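Local structure of chromosomal replication initiator protein DnaA (Aquifex aeolicus, 1L8Q) at residues L166-K169 / T170-K173; G18-L21 / A22-V26. The protein binds ATP and the chromosomal replication origin, where its ATP-bound form probably assembles the initiation complex that starts DNA replication. All coordinates share one frame; numbering follows the deposited sequence.

How the contacts relate
Contacts 1 and 2 are both first turns of helices, and both reach the bound ADP of the AAA+ region. The side chain of Asn19 in contact 2 comes to about 3 Å of the nucleotide and that of Leu166 in contact 1 to about 4 Å. Their centres lie 15 Å apart, yet the helix starts meet: Asp167 OD2 packs 3.6 Å from Gly18 N, and the side chain of Thr170 touches that of Asn19. Helix 20-31 packs against the parallel sheet, whereas helix 168-181 follows the end strand 160-163 and opens the helical part beyond it. The nucleotide thus lies where these two parts join.

Contact 1 of 2, residues L166-K169 / T170-K173; sequences LDNK and TRFK
Thr170 turns back onto Asp167, the residue capping the start of helix 168-181. With its hydroxyl beside its own backbone N (chi1 -68°), Thr170 OG1 donates to Asp167 OD1, and Thr170 N reaches the same oxygen in the capping bond proper. OD1 sits too near the threonine in the model, so the lengths of both bonds are uncertain. Threonine suits this buried place because its other branch is apolar: Thr170 CG2 meets Leu166 CD1 at 3.8 Å, the leucine lying roughly square across the threonine.

Arg171 combines both characters along its length. Its CG lies 3.6 Å from Leu166 CD2, and a bend at chi3 (-63°) brings the guanidinium beside the Asn168 amide. There Arg171 NH2 donates to Asn168 OD1 in a bent bond, modelled too short to take literally at this resolution; the two planes are 73° apart. Arg171 NH1 bonds to Leu195 O, in the last turn of helix 188-197. With an alanine here, Asn168 OD1 and Leu195 O would probably each lose a donor, and Leu166 CD2 its aliphatic cover.

The helical ladder starts with Arg171 N to Asp167 O, 3.0 Å. Lys169 O accepts a weak bond from Lys173 N, while the exposed Lys169 runs out extended and bends only at its last torsion, its NZ modelled close to Lys173 NZ. These like charges would probably repel, whereas the aspartate's negative charge would probably suit the helix start, and Leu166 adds an apolar surface to the ADP pocket.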
ATOM      1  N   LEU A 166      -1.229   4.693   9.560  1.00 26.92           N
ATOM      2  CA  LEU A 166      -2.218   3.905  10.249  1.00 26.48           C
ATOM      3  C   LEU A 166      -1.547   3.253  11.448  1.00 26.07           C
ATOM      4  O   LEU A 166      -0.964   2.186  11.331  1.00 26.14           O
ATOM      5  CB  LEU A 166      -2.781   2.848   9.333  1.00 26.72           C
ATOM      6  CG  LEU A 166      -4.112   2.284   9.825  1.00 28.10           C
ATOM      7  CD1 LEU A 166      -5.202   3.282   9.519  1.00 30.39           C
ATOM      8  CD2 LEU A 166      -4.410   0.961   9.163  1.00 28.16           C
ATOM      9  N   ASP A 167      -1.625   3.911  12.593  1.00 25.25           N
ATOM     10  CA  ASP A 167      -0.955   3.445  13.784  1.00 25.25           C
ATOM     11  C   ASP A 167      -1.682   2.292  14.494  1.00 25.12           C
ATOM     12  O   ASP A 167      -2.842   2.002  14.214  1.00 25.23           O
ATOM     13  CB  ASP A 167      -0.715   4.615  14.748  1.00 25.61           C
ATOM     14  CG  ASP A 167      -1.983   5.045  15.512  1.00 26.85           C
ATOM     15  OD1 ASP A 167      -3.068   4.474  15.298  1.00 28.76           O
ATOM     16  OD2 ASP A 167      -1.977   5.953  16.367  1.00 28.87           O
ATOM     17  N   ASN A 168      -0.988   1.655  15.431  1.00 24.81           N
ATOM     18  CA  ASN A 168      -1.533   0.501  16.155  1.00 24.34           C
ATOM     19  C   ASN A 168      -2.844   0.778  16.892  1.00 24.17           C
ATOM     20  O   ASN A 168      -3.771  -0.010  16.834  1.00 23.65           O
ATOM     21  CB  ASN A 168      -0.494  -0.070  17.139  1.00 24.21           C
ATOM     22  CG  ASN A 168       0.695  -0.726  16.434  1.00 23.49           C
ATOM     23  OD1 ASN A 168       0.548  -1.366  15.404  1.00 22.87           O
ATOM     24  ND2 ASN A 168       1.876  -0.558  17.001  1.00 24.40           N
ATOM     25  N   LYS A 169      -2.921   1.893  17.592  1.00 24.61           N
ATOM     26  CA  LYS A 169      -4.148   2.205  18.306  1.00 24.83           C
ATOM     27  C   LYS A 169      -5.309   2.286  17.325  1.00 24.44           C
ATOM     28  O   LYS A 169      -6.430   1.897  17.648  1.00 24.44           O
ATOM     29  CB  LYS A 169      -4.021   3.502  19.103  1.00 25.14           C
ATOM     30  CG  LYS A 169      -5.213   3.760  20.021  1.00 27.56           C
ATOM     31  CD  LYS A 169      -5.025   5.003  20.916  1.00 31.08           C
ATOM     32  CE  LYS A 169      -5.923   4.921  22.190  1.00 32.44           C
ATOM     33  NZ  LYS A 169      -7.356   5.354  21.994  1.00 31.53           N
ATOM     34  N   THR A 170      -5.023   2.752  16.113  1.00 23.96           N
ATOM     35  CA  THR A 170      -6.046   2.906  15.090  1.00 23.46           C
ATOM     36  C   THR A 170      -6.490   1.562  14.470  1.00 23.48           C
ATOM     37  O   THR A 170      -7.683   1.275  14.410  1.00 22.96           O
ATOM     38  CB  THR A 170      -5.582   3.926  14.037  1.00 23.37           C
ATOM     39  OG1 THR A 170      -5.537   5.226  14.640  1.00 22.93           O
ATOM     40  CG2 THR A 170      -6.608   4.095  12.946  1.00 23.45           C
ATOM     41  N   ARG A 171      -5.540   0.744  14.025  1.00 23.60           N
ATOM     42  CA  ARG A 171      -5.880  -0.576  13.495  1.00 24.75           C
ATOM     43  C   ARG A 171      -6.772  -1.296  14.497  1.00 24.81           C
ATOM     44  O   ARG A 171      -7.805  -1.851  14.153  1.00 24.81           O
ATOM     45  CB  ARG A 171      -4.624  -1.422  13.289  1.00 25.01           C
ATOM     46  CG  ARG A 171      -4.017  -1.324  11.924  1.00 28.29           C
ATOM     47  CD  ARG A 171      -2.993  -2.406  11.609  1.00 31.87           C
ATOM     48  NE  ARG A 171      -1.846  -2.331  12.505  1.00 33.51           N
ATOM     49  CZ  ARG A 171      -1.396  -3.361  13.199  1.00 33.68           C
ATOM     50  NH1 ARG A 171      -1.995  -4.544  13.083  1.00 33.42           N
ATOM     51  NH2 ARG A 171      -0.354  -3.216  14.004  1.00 32.22           N
ATOM     52  N   PHE A 172      -6.337  -1.282  15.746  1.00 24.74           N
ATOM     53  CA  PHE A 172      -7.070  -1.886  16.822  1.00 24.99           C
ATOM     54  C   PHE A 172      -8.547  -1.503  16.759  1.00 25.25           C
ATOM     55  O   PHE A 172      -9.418  -2.375  16.701  1.00 25.44           O
ATOM     56  CB  PHE A 172      -6.454  -1.467  18.159  1.00 25.06           C
ATOM     57  CG  PHE A 172      -7.174  -1.989  19.357  1.00 24.16           C
ATOM     58  CD1 PHE A 172      -7.196  -3.340  19.633  1.00 25.05           C
ATOM     59  CD2 PHE A 172      -7.806  -1.117  20.231  1.00 25.98           C
ATOM     60  CE1 PHE A 172      -7.863  -3.835  20.769  1.00 26.38           C
ATOM     61  CE2 PHE A 172      -8.478  -1.590  21.368  1.00 26.87           C
ATOM     62  CZ  PHE A 172      -8.505  -2.958  21.637  1.00 26.04           C
ATOM     63  N   LYS A 173      -8.835  -0.208  16.772  1.00 25.05           N
ATOM     64  CA  LYS A 173     -10.221   0.226  16.701  1.00 24.90           C
ATOM     65  C   LYS A 173     -10.864  -0.284  15.406  1.00 24.92           C
ATOM     66  O   LYS A 173     -11.997  -0.788  15.420  1.00 24.88           O
ATOM     67  CB  LYS A 173     -10.330   1.744  16.824  1.00 24.80           C
ATOM     68  CG  LYS A 173      -9.783   2.276  18.139  1.00 24.84           C
ATOM     69  CD  LYS A 173     -10.175   3.709  18.376  1.00 25.10           C
ATOM     70  CE  LYS A 173      -9.455   4.279  19.575  1.00 25.12           C
ATOM     71  NZ  LYS A 173      -9.641   5.760  19.660  1.00 26.06           N
TER

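Contact 2 of 2, residues G18-L21 / A22-V26; sequences GNRL and AYEVV
The first turn of helix 20-31, in the AAA+ ATPase domain, follows Asn19, an ADP-binding residue at the N-cap position, and is braced on its outer face by a salt bridge one turn long, from Arg20 to Glu24. Arg20 NE donates to Glu24 OE2 at 2.8 Å in a fairly straight bond (161°), with a weak second contribution from NH2. The oxygen lies in the guanidinium plane, at its edge, but is itself approached from above the carboxylate plane, and the two flat groups stand 74° apart. With chi1 at -153° the arginine chain leaves on the side away from its own N, and the turn at chi3 then points NE at the carboxylate. Opposite charges four residues apart suit this exposed face, although crystal neighbours also touch both residues.

Beneath these side chains, main-chain i to i+4 bonds take over: Tyr23 N bonds to Asn19 O at 3.0 Å and Val25 N to Leu21 O at 2.7 Å. Leu21 and Val25 run alongside each other in one direction, with Leu21 CD2 3.7 Å from Val25 CG2.

The small side chain of the buried Ala22 probably allows the close approach of the helix to Val162 of strand 160-163 and Leu53 of helix 50-63, both of which it touches. Val25 rests on Ile40 and Ile160, and Val26 on Ile42, Leu53 and Ala57, so the helix packs on strands 40-43 and 160-163 beside the helix that follows the P-loop.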
ATOM      1  N   GLY A  18      -1.635   8.953  14.341  1.00 25.40           N
ATOM      2  CA  GLY A  18      -0.964   8.725  13.092  1.00 24.52           C
ATOM      3  C   GLY A  18      -1.637   9.391  11.907  1.00 24.11           C
ATOM      4  O   GLY A  18      -1.025   9.493  10.848  1.00 24.38           O
ATOM      5  N   ASN A  19      -2.886   9.835  12.069  1.00 23.09           N
ATOM      6  CA  ASN A  19      -3.615  10.445  10.963  1.00 22.87           C
ATOM      7  C   ASN A  19      -4.319  11.731  11.357  1.00 22.62           C
ATOM      8  O   ASN A  19      -5.101  12.296  10.587  1.00 21.73           O
ATOM      9  CB  ASN A  19      -4.614   9.454  10.345  1.00 22.85           C
ATOM     10  CG  ASN A  19      -5.535   8.796  11.396  1.00 23.94           C
ATOM     11  OD1 ASN A  19      -6.082   7.713  11.166  1.00 25.78           O
ATOM     12  ND2 ASN A  19      -5.701   9.445  12.539  1.00 23.57           N
ATOM     13  N   ARG A  20      -4.025  12.189  12.559  1.00 23.05           N
ATOM     14  CA  ARG A  20      -4.627  13.393  13.110  1.00 24.31           C
ATOM     15  C   ARG A  20      -4.360  14.654  12.279  1.00 24.53           C
ATOM     16  O   ARG A  20      -5.313  15.355  11.894  1.00 24.61           O
ATOM     17  CB  ARG A  20      -4.136  13.593  14.537  1.00 24.98           C
ATOM     18  CG  ARG A  20      -5.081  14.349  15.432  1.00 28.14           C
ATOM     19  CD  ARG A  20      -4.514  14.609  16.806  1.00 34.39           C
ATOM     20  NE  ARG A  20      -4.695  16.005  17.188  1.00 40.31           N
ATOM     21  CZ  ARG A  20      -3.892  16.677  18.010  1.00 42.10           C
ATOM     22  NH1 ARG A  20      -2.837  16.082  18.565  1.00 42.89           N
ATOM     23  NH2 ARG A  20      -4.154  17.944  18.286  1.00 42.90           N
ATOM     24  N   LEU A  21      -3.079  14.951  12.014  1.00 24.31           N
ATOM     25  CA  LEU A  21      -2.711  16.119  11.200  1.00 24.77           C
ATOM     26  C   LEU A  21      -3.556  16.162   9.935  1.00 25.11           C
ATOM     27  O   LEU A  21      -4.330  17.086   9.721  1.00 25.78           O
ATOM     28  CB  LEU A  21      -1.243  16.043  10.793  1.00 24.78           C
ATOM     29  CG  LEU A  21      -0.334  17.255  10.924  1.00 24.32           C
ATOM     30  CD1 LEU A  21       0.772  17.150   9.914  1.00 22.36           C
ATOM     31  CD2 LEU A  21      -1.089  18.523  10.758  1.00 24.15           C
ATOM     32  N   ALA A  22      -3.391  15.153   9.090  1.00 25.15           N
ATOM     33  CA  ALA A  22      -4.115  15.089   7.845  1.00 25.07           C
ATOM     34  C   ALA A  22      -5.588  15.348   8.106  1.00 25.33           C
ATOM     35  O   ALA A  22      -6.202  16.212   7.481  1.00 25.79           O
ATOM     36  CB  ALA A  22      -3.928  13.737   7.207  1.00 24.77           C
ATOM     37  N   TYR A  23      -6.153  14.610   9.045  1.00 24.95           N
ATOM     38  CA  TYR A  23      -7.560  14.752   9.354  1.00 24.76           C
ATOM     39  C   TYR A  23      -7.915  16.182   9.762  1.00 25.17           C
ATOM     40  O   TYR A  23      -8.900  16.755   9.269  1.00 25.23           O
ATOM     41  CB  TYR A  23      -7.959  13.786  10.459  1.00 24.35           C
ATOM     42  CG  TYR A  23      -9.414  13.822  10.812  1.00 23.77           C
ATOM     43  CD1 TYR A  23     -10.341  13.147  10.046  1.00 25.17           C
ATOM     44  CD2 TYR A  23      -9.866  14.530  11.920  1.00 24.62           C
ATOM     45  CE1 TYR A  23     -11.683  13.170  10.361  1.00 25.05           C
ATOM     46  CE2 TYR A  23     -11.191  14.558  12.253  1.00 24.53           C
ATOM     47  CZ  TYR A  23     -12.101  13.874  11.467  1.00 26.43           C
ATOM     48  OH  TYR A  23     -13.431  13.885  11.790  1.00 28.29           O
ATOM     49  N   GLU A  24      -7.130  16.755  10.669  1.00 25.00           N
ATOM     50  CA  GLU A  24      -7.432  18.088  11.146  1.00 25.27           C
ATOM     51  C   GLU A  24      -7.304  19.101  10.033  1.00 25.12           C
ATOM     52  O   GLU A  24      -8.200  19.958   9.856  1.00 25.35           O
ATOM     53  CB  GLU A  24      -6.563  18.465  12.340  1.00 25.64           C
ATOM     54  CG  GLU A  24      -7.131  18.005  13.672  1.00 27.60           C
ATOM     55  CD  GLU A  24      -6.184  18.249  14.834  1.00 31.25           C
ATOM     56  OE1 GLU A  24      -5.185  18.967  14.658  1.00 34.25           O
ATOM     57  OE2 GLU A  24      -6.438  17.724  15.928  1.00 33.23           O
ATOM     58  N   VAL A  25      -6.216  19.002   9.269  1.00 24.67           N
ATOM     59  CA  VAL A  25      -5.990  19.919   8.152  1.00 24.83           C
ATOM     60  C   VAL A  25      -7.134  19.860   7.137  1.00 25.02           C
ATOM     61  O   VAL A  25      -7.659  20.885   6.725  1.00 24.65           O
ATOM     62  CB  VAL A  25      -4.627  19.679   7.462  1.00 24.75           C
ATOM     63  CG1 VAL A  25      -4.547  20.440   6.140  1.00 24.06           C
ATOM     64  CG2 VAL A  25      -3.495  20.096   8.389  1.00 24.25           C
ATOM     65  N   VAL A  26      -7.544  18.656   6.770  1.00 25.55           N
ATOM     66  CA  VAL A  26      -8.623  18.508   5.822  1.00 26.40           C
ATOM     67  C   VAL A  26      -9.902  19.159   6.380  1.00 27.46           C
ATOM     68  O   VAL A  26     -10.623  19.863   5.665  1.00 27.79           O
ATOM     69  CB  VAL A  26      -8.852  17.023   5.454  1.00 26.40           C
ATOM     70  CG1 VAL A  26     -10.241  16.818   4.815  1.00 26.17           C
ATOM     71  CG2 VAL A  26      -7.754  16.532   4.527  1.00 24.95           C
TER